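Local coordinates for beta-alanyl-CoA:ammonia lyase 2 (Clostridium propionicum, PDB 4MTU), which probably acts as a lyase that removes ammonia from beta-alanyl-CoA, and binds zinc, at residues 40-44 with 73-78. Coordinates in Å, arbitrary orientation, origin at the centre of the assembly. Numbering follows the deposited sequence.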
ATOM      1  N   LEU A  40     -11.770 -17.617  12.237  1.00 10.70           N
ATOM      2  CA  LEU A  40     -12.339 -18.419  13.303  1.00 10.90           C
ATOM      3  C   LEU A  40     -13.824 -18.035  13.598  1.00 10.81           C
ATOM      4  O   LEU A  40     -14.636 -18.920  13.833  1.00 11.81           O
ATOM      5  CB  LEU A  40     -11.531 -18.292  14.587  1.00 11.48           C
ATOM      6  CG  LEU A  40     -10.113 -18.888  14.563  1.00 12.63           C
ATOM      7  CD1 LEU A  40      -9.314 -18.407  15.748  1.00 13.46           C
ATOM      8  CD2 LEU A  40     -10.185 -20.399  14.576  1.00 13.28           C
ATOM      9  N   MET A  41     -14.104 -16.753  13.574  1.00 10.93           N
ATOM     10  CA  MET A  41     -15.446 -16.290  13.867  1.00 11.27           C
ATOM     11  C   MET A  41     -16.405 -16.642  12.730  1.00 11.00           C
ATOM     12  O   MET A  41     -17.590 -17.003  12.985  1.00 11.95           O
ATOM     13  CB  MET A  41     -15.431 -14.786  14.171  1.00 11.63           C
ATOM     14  CG  MET A  41     -14.701 -14.441  15.444  1.00 12.62           C
ATOM     15  SD  MET A  41     -15.333 -15.247  16.938  1.00 13.47           S
ATOM     16  CE  MET A  41     -14.218 -16.630  17.114  1.00 14.26           C
ATOM     17  N   VAL A  42     -15.956 -16.543  11.506  1.00 11.00           N
ATOM     18  CA  VAL A  42     -16.759 -16.996  10.380  1.00 10.84           C
ATOM     19  C   VAL A  42     -17.156 -18.454  10.585  1.00 10.92           C
ATOM     20  O   VAL A  42     -18.312 -18.855  10.385  1.00 11.74           O
ATOM     21  CB  VAL A  42     -15.991 -16.791   9.036  1.00 11.58           C
ATOM     22  CG1 VAL A  42     -16.762 -17.456   7.885  1.00 12.21           C
ATOM     23  CG2 VAL A  42     -15.769 -15.295   8.788  1.00 12.54           C
ATOM     24  N   TYR A  43     -16.178 -19.267  10.956  1.00 11.23           N
ATOM     25  CA  TYR A  43     -16.444 -20.695  11.123  1.00 11.71           C
ATOM     26  C   TYR A  43     -17.331 -21.048  12.320  1.00 12.24           C
ATOM     27  O   TYR A  43     -18.141 -21.955  12.241  1.00 12.93           O
ATOM     28  CB  TYR A  43     -15.128 -21.478  11.205  1.00 12.16           C
ATOM     29  CG  TYR A  43     -14.286 -21.423   9.964  1.00 12.14           C
ATOM     30  CD1 TYR A  43     -14.800 -21.154   8.701  1.00 13.49           C
ATOM     31  CD2 TYR A  43     -12.906 -21.642  10.036  1.00 12.42           C
ATOM     32  CE1 TYR A  43     -14.016 -21.091   7.579  1.00 13.33           C
ATOM     33  CE2 TYR A  43     -12.133 -21.583   8.909  1.00 12.89           C
ATOM     34  CZ  TYR A  43     -12.657 -21.316   7.679  1.00 13.16           C
ATOM     35  OH  TYR A  43     -11.874 -21.220   6.554  1.00 14.97           O
ATOM     36  N   VAL A  44     -17.164 -20.332  13.427  1.00 11.44           N
ATOM     37  CA  VAL A  44     -17.906 -20.705  14.642  1.00 12.07           C
ATOM     38  C   VAL A  44     -19.327 -20.167  14.630  1.00 11.78           C
ATOM     39  O   VAL A  44     -20.226 -20.787  15.218  1.00 13.16           O
ATOM     40  CB  VAL A  44     -17.140 -20.292  15.931  1.00 12.93           C
ATOM     41  CG1 VAL A  44     -17.256 -18.839  16.228  1.00 13.43           C
ATOM     42  CG2 VAL A  44     -17.621 -21.189  17.074  1.00 14.82           C
ATOM     43  N   GLY A  73      -4.056 -19.581  15.014  1.00 11.67           N
ATOM     44  CA  GLY A  73      -5.006 -19.177  15.996  1.00 11.77           C
ATOM     45  C   GLY A  73      -6.047 -20.249  16.215  1.00 11.67           C
ATOM     46  O   GLY A  73      -6.358 -21.043  15.319  1.00 12.59           O
ATOM     47  N   TRP A  74      -6.606 -20.239  17.429  1.00 12.06           N
ATOM     48  CA  TRP A  74      -7.694 -21.198  17.722  1.00 12.27           C
ATOM     49  C   TRP A  74      -8.557 -20.586  18.835  1.00 12.50           C
ATOM     50  O   TRP A  74      -8.155 -19.737  19.606  1.00 13.31           O
ATOM     51  CB  TRP A  74      -7.136 -22.551  18.126  1.00 13.80           C
ATOM     52  CG  TRP A  74      -6.261 -22.589  19.321  1.00 14.65           C
ATOM     53  CD1 TRP A  74      -6.682 -22.849  20.597  1.00 16.14           C
ATOM     54  CD2 TRP A  74      -4.850 -22.344  19.381  1.00 15.31           C
ATOM     55  NE1 TRP A  74      -5.597 -22.794  21.424  1.00 18.90           N
ATOM     56  CE2 TRP A  74      -4.462 -22.484  20.728  1.00 18.53           C
ATOM     57  CE3 TRP A  74      -3.883 -22.013  18.443  1.00 16.94           C
ATOM     58  CZ2 TRP A  74      -3.117 -22.314  21.134  1.00 20.14           C
ATOM     59  CZ3 TRP A  74      -2.589 -21.857  18.840  1.00 19.56           C
ATOM     60  CH2 TRP A  74      -2.186 -21.996  20.160  1.00 21.99           C
ATOM     61  N   ILE A  75      -9.795 -21.095  18.865  1.00 12.84           N
ATOM     62  CA  ILE A  75     -10.726 -20.755  19.911  1.00 12.96           C
ATOM     63  C   ILE A  75     -10.467 -21.571  21.138  1.00 13.85           C
ATOM     64  O   ILE A  75     -10.488 -22.811  21.073  1.00 15.30           O
ATOM     65  CB  ILE A  75     -12.196 -20.934  19.444  1.00 13.45           C
ATOM     66  CG1 ILE A  75     -12.489 -20.135  18.165  1.00 13.70           C
ATOM     67  CG2 ILE A  75     -13.135 -20.597  20.586  1.00 15.00           C
ATOM     68  CD1 ILE A  75     -13.880 -20.359  17.581  1.00 15.38           C
ATOM     69  N   GLU A  76     -10.242 -20.940  22.255  1.00 14.74           N
ATOM     70  CA  GLU A  76     -10.093 -21.598  23.542  1.00 16.27           C
ATOM     71  C   GLU A  76     -11.452 -21.691  24.236  1.00 17.76           C
ATOM     72  O   GLU A  76     -11.714 -22.735  24.893  1.00 21.17           O
ATOM     73  CB  GLU A  76      -9.138 -20.828  24.429  1.00 19.36           C
ATOM     74  CG  GLU A  76      -8.777 -21.687  25.614  1.00 36.28           C
ATOM     75  N   LYS A  77     -12.300 -20.688  24.213  1.00 16.98           N
ATOM     76  CA  LYS A  77     -13.567 -20.676  24.924  1.00 18.23           C
ATOM     77  C   LYS A  77     -14.580 -19.887  24.111  1.00 16.65           C
ATOM     78  O   LYS A  77     -14.363 -18.778  23.631  1.00 17.78           O
ATOM     79  CB  LYS A  77     -13.447 -19.981  26.265  1.00 22.34           C
ATOM     80  CG  LYS A  77     -14.627 -19.649  27.131  1.00 30.11           C
ATOM     81  CD  LYS A  77     -14.138 -19.000  28.421  1.00 36.23           C
ATOM     82  N   VAL A  78     -15.745 -20.528  23.924  1.00 17.64           N
ATOM     83  CA  VAL A  78     -16.928 -19.920  23.368  1.00 17.18           C
ATOM     84  C   VAL A  78     -17.777 -19.338  24.514  1.00 17.93           C
ATOM     85  O   VAL A  78     -18.257 -20.125  25.350  1.00 20.05           O
ATOM     86  CB  VAL A  78     -17.791 -20.924  22.521  1.00 17.06           C
ATOM     87  CG1 VAL A  78     -19.052 -20.278  22.090  1.00 18.70           C
ATOM     88  CG2 VAL A  78     -16.958 -21.439  21.359  1.00 18.86           C
TER
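In the hot dog fold a long helix lies against the concave face of an antiparallel sheet, and here the last turn of that helix, 40-44, packs on the end of strand 68-78. The axes of 40-44 and 73-75 come within 9.6 Å, their N-to-C directions 35° apart, and apolar side chains fill the gap without any hydrogen bond between the segments. Ile-75, pointing toward the helix, is central: its CD1 lies 3.7 Å from Val-44 CB and 3.8 Å from Met-41 CE, its CG1 4.1 Å from Leu-40 CB, so its slender chain sits among residues of one helical turn, closed by the backbone hydrogen bond from Val-44 N to Leu-40 O (2.9 Å). The flexible Met-41 starts out sideways, yet its thioether chain brings the methyl back to Ile-75. Leu-40 reaches the strand backbone, its CD1 3.7 Å from Trp-74 N and 3.8 Å from Gly-73 C; a side chain on Gly-73 would point toward the helix. Trp-74 points away, its indole in a cation-pi contact with Lys-5. At the classic bulge, where Glu-76 and Lys-77 both face Thr-84, the chain turns a corner; beyond it Val-78 CG2 meets Val-44 CG2 at 4.3 Å. These compact valines adjoin the zinc ligands, Val-44 preceding Asp-45 and Val-78 touching His-142, so the helix-on-sheet core of the hot dog fold runs up to the metal site.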